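Local structure of triacylglycerol lipase (Clostridium botulinum, 5AH1) at residues Gln314-Asn317 against Thr318-Ala322; Pro61-Pro65 against Glu66-Arg70; Cys133-Tyr136 against Ala137-Gly141. The protein probably hydrolyses ester bonds of lipids and also cleaves synthetic polyesters, as a zinc-binding enzyme of the alpha/beta-hydrolase fold. All blocks are in the same frame, centred on the assembly; numbering follows the deposited sequence.

Contact 1 of 3, residues Gln314-Asn317 against Thr318-Ala322; sequences QELN and TWVKA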
loop_
_atom_site.group_PDB
_atom_site.type_symbol
_atom_site.label_atom_id
_atom_site.label_comp_id
_atom_site.label_asym_id
_atom_site.label_seq_id
_atom_site.Cartn_x
_atom_site.Cartn_y
_atom_site.Cartn_z
ATOM N N GLN A 314 -11.500 2.059 -9.311
ATOM C CA GLN A 314 -12.546 1.346 -10.018
ATOM C C GLN A 314 -12.009 0.776 -11.319
ATOM O O GLN A 314 -12.254 -0.386 -11.649
ATOM C CB GLN A 314 -13.718 2.282 -10.288
ATOM C CG GLN A 314 -14.843 1.667 -11.089
ATOM C CD GLN A 314 -16.019 2.615 -11.191
ATOM O OE1 GLN A 314 -17.023 2.451 -10.526
ATOM N NE2 GLN A 314 -15.867 3.649 -12.003
ATOM N N GLU A 315 -11.265 1.592 -12.068
ATOM C CA GLU A 315 -10.688 1.099 -13.316
ATOM C C GLU A 315 -9.765 -0.117 -13.093
ATOM O O GLU A 315 -9.832 -1.085 -13.836
ATOM C CB GLU A 315 -9.938 2.204 -14.057
ATOM C CG GLU A 315 -9.441 1.749 -15.432
ATOM C CD GLU A 315 -8.642 2.791 -16.200
ATOM O OE1 GLU A 315 -8.192 3.772 -15.600
ATOM O OE2 GLU A 315 -8.421 2.595 -17.413
ATOM N N LEU A 316 -8.888 -0.035 -12.094
ATOM C CA LEU A 316 -8.033 -1.166 -11.733
ATOM C C LEU A 316 -8.866 -2.407 -11.438
ATOM O O LEU A 316 -8.555 -3.494 -11.908
ATOM C CB LEU A 316 -7.159 -0.797 -10.535
ATOM C CG LEU A 316 -6.046 -1.808 -10.223
ATOM C CD1 LEU A 316 -4.892 -1.645 -11.205
ATOM C CD2 LEU A 316 -5.564 -1.690 -8.797
ATOM N N ASN A 317 -9.957 -2.209 -10.711
ATOM C CA ASN A 317 -10.801 -3.304 -10.299
ATOM C C ASN A 317 -11.468 -4.021 -11.467
ATOM O O ASN A 317 -11.870 -5.179 -11.320
ATOM C CB ASN A 317 -11.860 -2.803 -9.337
ATOM C CG ASN A 317 -11.294 -2.327 -8.025
ATOM O OD1 ASN A 317 -10.129 -2.584 -7.706
ATOM N ND2 ASN A 317 -12.135 -1.673 -7.217
ATOM N N THR A 318 -11.645 -3.332 -12.597
ATOM C CA THR A 318 -12.295 -3.966 -13.730
ATOM C C THR A 318 -11.446 -5.062 -14.381
ATOM O O THR A 318 -11.969 -5.841 -15.171
ATOM C CB THR A 318 -12.746 -2.957 -14.809
ATOM O OG1 THR A 318 -11.594 -2.376 -15.416
ATOM C CG2 THR A 318 -13.676 -1.909 -14.216
ATOM N N TRP A 319 -10.166 -5.164 -14.012
ATOM C CA TRP A 319 -9.327 -6.239 -14.549
ATOM C C TRP A 319 -8.474 -6.956 -13.501
ATOM O O TRP A 319 -8.008 -8.060 -13.762
ATOM C CB TRP A 319 -8.460 -5.742 -15.710
ATOM C CG TRP A 319 -7.355 -4.801 -15.330
ATOM C CD1 TRP A 319 -7.453 -3.464 -15.093
ATOM C CD2 TRP A 319 -5.971 -5.145 -15.129
ATOM N NE1 TRP A 319 -6.216 -2.953 -14.756
ATOM C CE2 TRP A 319 -5.289 -3.968 -14.776
ATOM C CE3 TRP A 319 -5.255 -6.342 -15.214
ATOM C CZ2 TRP A 319 -3.924 -3.957 -14.500
ATOM C CZ3 TRP A 319 -3.897 -6.316 -14.969
ATOM C CH2 TRP A 319 -3.247 -5.145 -14.605
ATOM N N VAL A 320 -8.276 -6.346 -12.336
ATOM C CA VAL A 320 -7.481 -6.984 -11.295
ATOM C C VAL A 320 -8.429 -7.736 -10.361
ATOM O O VAL A 320 -9.037 -7.148 -9.470
ATOM C CB VAL A 320 -6.596 -5.955 -10.543
ATOM C CG1 VAL A 320 -5.861 -6.603 -9.395
ATOM C CG2 VAL A 320 -5.604 -5.320 -11.497
ATOM N N LYS A 321 -8.542 -9.046 -10.578
ATOM C CA LYS A 321 -9.521 -9.870 -9.873
ATOM C C LYS A 321 -8.863 -10.781 -8.867
ATOM O O LYS A 321 -7.668 -11.094 -8.951
ATOM C CB LYS A 321 -10.348 -10.693 -10.855
ATOM C CG LYS A 321 -9.637 -11.834 -11.513
ATOM C CD LYS A 321 -10.534 -12.600 -12.475
ATOM C CE LYS A 321 -11.316 -13.684 -11.796
ATOM N NZ LYS A 321 -11.996 -14.534 -12.826
ATOM N N ALA A 322 -9.664 -11.203 -7.897
ATOM C CA ALA A 322 -9.233 -12.219 -6.949
ATOM C C ALA A 322 -9.130 -13.548 -7.680
ATOM O O ALA A 322 -10.113 -14.038 -8.250
ATOM C CB ALA A 322 -10.226 -12.341 -5.790
HETATM O O HOH W 1 -11.701 -6.328 -8.796
#
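The carbonyl oxygen of Leu-316 is gripped by two backbone amides: the N of Val-320 at 2.9 Å, nearly in line with its C=O bond, and the N of Trp-319 at 3.1 Å, which sits above the carbonyl plane. Glu-315 O is doubly held too. Its shorter bond, 2.7 Å, comes from the hydroxyl OG1 of Thr-318, tilted only 17° from the carbonyl plane, while Thr-318 N approaches from above that plane. A first torsion of 67° carries OG1 back over the preceding turn, which is why a small hydroxyl residue suits this place. Helix 310-317 of the alpha/beta-hydrolase fold here gives way to the loop leading to strand 327-331, with i+3 and i+4 bonds mixed; that from Thr-318 N to Gln-314 O is weak. The branched apolar side chains meet beside the indole: Leu-316 CD1 lies 3.8 Å from Val-320 CG2, and the latter methyl sits over the centre of one face of the Trp-319 ring, 3.5 Å above it. Thr-190 of helix 183-197 touches both Leu-316 and Trp-319. Water 1 donates to both Asn-317 O and Val-320 O, while the buried amide of Asn-317 is satisfied by Arg-189, Leu-397 and Asn-231.

Contact 2 of 3, residues Pro61-Pro65 against Glu66-Arg70; sequences PVEFP and EVNTR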
loop_
_atom_site.group_PDB
_atom_site.type_symbol
_atom_site.label_atom_id
_atom_site.label_comp_id
_atom_site.label_asym_id
_atom_site.label_seq_id
_atom_site.Cartn_x
_atom_site.Cartn_y
_atom_site.Cartn_z
ATOM N N PRO A 61 -6.693 -10.494 16.469
ATOM C CA PRO A 61 -8.035 -10.743 17.024
ATOM C C PRO A 61 -8.540 -12.183 17.011
ATOM O O PRO A 61 -9.499 -12.455 17.720
ATOM C CB PRO A 61 -8.931 -9.889 16.133
ATOM C CG PRO A 61 -8.224 -9.906 14.826
ATOM C CD PRO A 61 -6.769 -9.812 15.163
ATOM N N VAL A 62 -7.941 -13.074 16.230
ATOM C CA VAL A 62 -8.501 -14.409 16.069
ATOM C C VAL A 62 -7.411 -15.463 16.059
ATOM O O VAL A 62 -6.241 -15.184 15.791
ATOM C CB VAL A 62 -9.335 -14.532 14.765
ATOM C CG1 VAL A 62 -10.494 -13.549 14.770
ATOM C CG2 VAL A 62 -8.467 -14.298 13.540
ATOM N N GLU A 63 -7.814 -16.675 16.402
ATOM C CA GLU A 63 -6.986 -17.848 16.181
ATOM C C GLU A 63 -7.312 -18.413 14.806
ATOM O O GLU A 63 -8.409 -18.206 14.266
ATOM C CB GLU A 63 -7.232 -18.910 17.260
ATOM C CG GLU A 63 -6.661 -18.559 18.638
ATOM C CD GLU A 63 -5.128 -18.627 18.700
ATOM O OE1 GLU A 63 -4.534 -19.635 18.242
ATOM O OE2 GLU A 63 -4.516 -17.664 19.217
ATOM N N PHE A 64 -6.351 -19.108 14.223
ATOM C CA PHE A 64 -6.587 -19.760 12.951
ATOM C C PHE A 64 -7.715 -20.786 13.112
ATOM O O PHE A 64 -7.816 -21.447 14.150
ATOM C CB PHE A 64 -5.318 -20.437 12.425
ATOM C CG PHE A 64 -5.459 -20.914 11.017
ATOM C CD1 PHE A 64 -5.285 -20.032 9.960
ATOM C CD2 PHE A 64 -5.823 -22.220 10.741
ATOM C CE1 PHE A 64 -5.457 -20.447 8.652
ATOM C CE2 PHE A 64 -6.000 -22.636 9.432
ATOM C CZ PHE A 64 -5.819 -21.742 8.391
ATOM N N PRO A 65 -8.594 -20.913 12.103
ATOM C CA PRO A 65 -9.710 -21.857 12.249
ATOM C C PRO A 65 -9.300 -23.264 12.679
ATOM O O PRO A 65 -8.358 -23.849 12.137
ATOM C CB PRO A 65 -10.317 -21.888 10.841
ATOM C CG PRO A 65 -10.025 -20.563 10.278
ATOM C CD PRO A 65 -8.679 -20.167 10.835
ATOM N N GLU A 66 -10.028 -23.770 13.672
ATOM C CA GLU A 66 -9.929 -25.159 14.144
ATOM C C GLU A 66 -8.667 -25.502 14.937
ATOM O O GLU A 66 -8.485 -26.650 15.309
ATOM C CB GLU A 66 -10.074 -26.157 12.982
ATOM C CG GLU A 66 -11.265 -25.919 12.053
ATOM C CD GLU A 66 -11.350 -26.979 10.975
ATOM O OE1 GLU A 66 -10.559 -26.895 10.004
ATOM O OE2 GLU A 66 -12.170 -27.922 11.113
ATOM N N VAL A 67 -7.821 -24.515 15.216
ATOM C CA VAL A 67 -6.566 -24.779 15.923
ATOM C C VAL A 67 -6.817 -25.359 17.315
ATOM O O VAL A 67 -5.976 -26.074 17.848
ATOM C CB VAL A 67 -5.673 -23.509 16.012
ATOM C CG1 VAL A 67 -6.294 -22.451 16.916
ATOM C CG2 VAL A 67 -4.265 -23.842 16.484
ATOM N N ASN A 68 -7.988 -25.066 17.878
ATOM C CA ASN A 68 -8.368 -25.572 19.201
ATOM C C ASN A 68 -9.417 -26.669 19.138
ATOM O O ASN A 68 -10.045 -26.987 20.154
ATOM C CB ASN A 68 -8.871 -24.412 20.062
ATOM C CG ASN A 68 -7.829 -23.311 20.223
ATOM O OD1 ASN A 68 -6.704 -23.532 20.669
ATOM N ND2 ASN A 68 -8.199 -22.117 19.826
ATOM N N THR A 69 -9.601 -27.255 17.956
ATOM C CA THR A 69 -10.453 -28.441 17.827
ATOM C C THR A 69 -9.748 -29.636 17.209
ATOM O O THR A 69 -10.195 -30.751 17.383
ATOM C CB THR A 69 -11.739 -28.173 17.034
ATOM O OG1 THR A 69 -11.411 -27.831 15.686
ATOM C CG2 THR A 69 -12.538 -27.062 17.689
ATOM N N ARG A 70 -8.647 -29.431 16.510
ATOM C CA ARG A 70 -7.993 -30.503 15.790
ATOM C C ARG A 70 -6.580 -30.076 15.458
ATOM O O ARG A 70 -6.202 -28.922 15.672
ATOM C CB ARG A 70 -8.759 -30.825 14.511
ATOM C CG ARG A 70 -8.638 -29.733 13.472
ATOM C CD ARG A 70 -9.726 -29.779 12.396
ATOM N NE ARG A 70 -9.741 -31.049 11.701
ATOM C CZ ARG A 70 -10.697 -31.451 10.874
ATOM N NH1 ARG A 70 -11.739 -30.669 10.621
ATOM N NH2 ARG A 70 -10.615 -32.651 10.310
HETATM O O HOH W 2 -5.053 -21.138 20.809
HETATM O O HOH W 3 -8.448 -25.260 9.740
#
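Pro-65, leading straight into Glu-66, lays its CD over one face of the Phe-64 ring, 3.3 Å above the plane and offset toward the rim; Phe-446 of helix 437-448 meets the same ring edge-to-face. The other flat group, the Arg-70 guanidinium, receives Glu-66 OE2 at its edge and in its plane. Between them the chain makes a type II beta turn from Phe-64 to Val-67, closed by Val-67 N bonding to Phe-64 O at 3.2 Å, within the loop between helix 49-54 and strand 80-83. Proline suits the second position because its ring already fixes the phi needed there. Glu-66 takes the third position with a positive phi of 73°, less usual for a residue with a side chain, and its CB is pressed to 3.0 Å from Pro-65 O. Water 3 donates to Pro-65 O and to Glu-66 OE1. Across the turn Val-67 CG1, in one of two deposited conformers, is set between its N and carbonyl carbon (chi1 68°) and lies 3.6 Å from Glu-63 OE1, which accepts weakly from water 2, also a donor to Asn-68 OD1. Glu-66 O accepts from Thr-69 N, Arg-70 N and Thr-69 OG1. Arg-70 forms a salt bridge with this glutamate on the exposed surface: NH1 reaches OE2 of Glu-66 at 2.8 Å, on the syn side of the carboxylate and 31° out of its plane.

Contact 3 of 3, residues Cys133-Tyr136 against Ala137-Gly141; sequences CELY and AYIVG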
loop_
_atom_site.group_PDB
_atom_site.type_symbol
_atom_site.label_atom_id
_atom_site.label_comp_id
_atom_site.label_asym_id
_atom_site.label_seq_id
_atom_site.Cartn_x
_atom_site.Cartn_y
_atom_site.Cartn_z
ATOM N N CYS A 133 5.334 -4.145 -11.839
ATOM C CA CYS A 133 6.483 -4.533 -12.638
ATOM C C CYS A 133 7.761 -4.407 -11.826
ATOM O O CYS A 133 8.656 -5.241 -11.924
ATOM C CB CYS A 133 6.582 -3.664 -13.894
ATOM S SG CYS A 133 5.189 -3.854 -15.061
ATOM N N GLU A 134 7.852 -3.343 -11.035
ATOM C CA GLU A 134 9.000 -3.148 -10.154
ATOM C C GLU A 134 9.053 -4.240 -9.088
ATOM O O GLU A 134 10.131 -4.750 -8.780
ATOM C CB GLU A 134 8.948 -1.757 -9.543
ATOM C CG GLU A 134 9.123 -0.670 -10.608
ATOM C CD GLU A 134 8.580 0.678 -10.198
ATOM O OE1 GLU A 134 8.151 0.857 -9.041
ATOM O OE2 GLU A 134 8.593 1.593 -11.055
ATOM N N LEU A 135 7.904 -4.595 -8.524
ATOM C CA LEU A 135 7.833 -5.637 -7.507
ATOM C C LEU A 135 8.294 -6.999 -8.045
ATOM O O LEU A 135 9.050 -7.725 -7.387
ATOM C CB LEU A 135 6.408 -5.725 -6.969
ATOM C CG LEU A 135 6.143 -6.756 -5.883
ATOM C CD1 LEU A 135 7.082 -6.574 -4.705
ATOM C CD2 LEU A 135 4.689 -6.654 -5.445
ATOM N N TYR A 136 7.849 -7.333 -9.254
ATOM C CA TYR A 136 8.318 -8.531 -9.937
ATOM C C TYR A 136 9.846 -8.583 -10.005
ATOM O O TYR A 136 10.467 -9.555 -9.565
ATOM C CB TYR A 136 7.680 -8.616 -11.333
ATOM C CG TYR A 136 8.227 -9.733 -12.174
ATOM C CD1 TYR A 136 7.748 -11.029 -12.056
ATOM C CD2 TYR A 136 9.231 -9.494 -13.093
ATOM C CE1 TYR A 136 8.271 -12.055 -12.824
ATOM C CE2 TYR A 136 9.764 -10.509 -13.857
ATOM C CZ TYR A 136 9.287 -11.795 -13.711
ATOM O OH TYR A 136 9.809 -12.805 -14.485
ATOM N N ALA A 137 10.458 -7.518 -10.492
ATOM C CA ALA A 137 11.913 -7.486 -10.612
ATOM C C ALA A 137 12.594 -7.478 -9.255
ATOM O O ALA A 137 13.673 -8.061 -9.097
ATOM C CB ALA A 137 12.340 -6.284 -11.422
ATOM N N TYR A 138 11.989 -6.811 -8.278
ATOM C CA TYR A 138 12.576 -6.734 -6.945
ATOM C C TYR A 138 12.677 -8.121 -6.323
ATOM O O TYR A 138 13.622 -8.421 -5.586
ATOM C CB TYR A 138 11.764 -5.803 -6.026
ATOM C CG TYR A 138 12.588 -5.284 -4.885
ATOM C CD1 TYR A 138 12.746 -6.025 -3.730
ATOM C CD2 TYR A 138 13.301 -4.101 -5.000
ATOM C CE1 TYR A 138 13.544 -5.583 -2.696
ATOM C CE2 TYR A 138 14.109 -3.656 -3.973
ATOM C CZ TYR A 138 14.221 -4.401 -2.824
ATOM O OH TYR A 138 15.044 -3.976 -1.805
ATOM N N ILE A 139 11.687 -8.965 -6.617
ATOM C CA ILE A 139 11.666 -10.324 -6.085
ATOM C C ILE A 139 12.570 -11.283 -6.863
ATOM O O ILE A 139 13.414 -11.965 -6.267
ATOM C CB ILE A 139 10.201 -10.869 -6.062
ATOM C CG1 ILE A 139 9.344 -10.064 -5.077
ATOM C CG2 ILE A 139 10.163 -12.343 -5.680
ATOM C CD1 ILE A 139 7.849 -10.334 -5.176
ATOM N N VAL A 140 12.372 -11.334 -8.174
ATOM C CA VAL A 140 13.063 -12.259 -9.060
ATOM C C VAL A 140 14.518 -11.845 -9.325
ATOM O O VAL A 140 15.407 -12.687 -9.490
ATOM C CB VAL A 140 12.289 -12.385 -10.396
ATOM C CG1 VAL A 140 13.027 -13.277 -11.374
ATOM C CG2 VAL A 140 10.887 -12.922 -10.143
ATOM N N GLY A 141 14.750 -10.538 -9.352
ATOM C CA GLY A 141 16.017 -9.973 -9.784
ATOM C C GLY A 141 15.938 -9.564 -11.243
ATOM O O GLY A 141 15.183 -10.133 -12.020
#
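With its CG trans to the backbone N (chi1 -180°), Leu-135 reaches forward along the helix, and Ile-139, whose CG1 is turned beside its own N at -65°, reaches back to meet it. The two side chains touch through their methyl ends, CD1 of Leu-135 lying 3.9 Å from CD1 of Ile-139. One residue on, Tyr-136 and Val-140 form a similar pair: in the conformer of Val-140 described here, CG2 stands over one face of the phenol ring, 4.1 Å from its centroid, a CH-pi contact offset toward the rim. These pairs sit on helix 128-140, which also carries the zinc ligand Asp-130 and packs against helix 183-197 and strand 117-120 of the alpha/beta-hydrolase sheet. Leu-135 meets Ile-188 and Leu-191, so an apolar residue suits it, whereas the buried Glu-134 carboxylate is held by Tyr-146 and the amide of Gly-123. Just past the helix, Gly-141 takes a positive phi; its N bonds to Ala-137 O at 2.7 Å, and glycine fits because a side chain there would crowd the preceding carbonyl. With the amides of residues 137-140 bonded to carbonyls one turn back, the side-chain pairs rest on dispersion and shape rather than on charge.

Contacts 1 and 3 are partly buried and both border helix 183-197, contact 1 through Thr-190 and Arg-189, contact 3 through Ile-188 and Leu-191; their nearest atoms are about 9 Å apart, without touching. Contact 3 is uninterrupted helix up to its last residue, whereas contact 1 runs from a helix into a loop, where a side-chain hydroxyl and a water also donate to backbone carbonyls. Contact 2 lies on the surface, its centre more than 30 Å from those of the other two, and leans instead on helix 437-448. There a proline turn, a salt bridge and bridging waters predominate, while contact 3 relies on apolar side chains and contact 1 mixes the two.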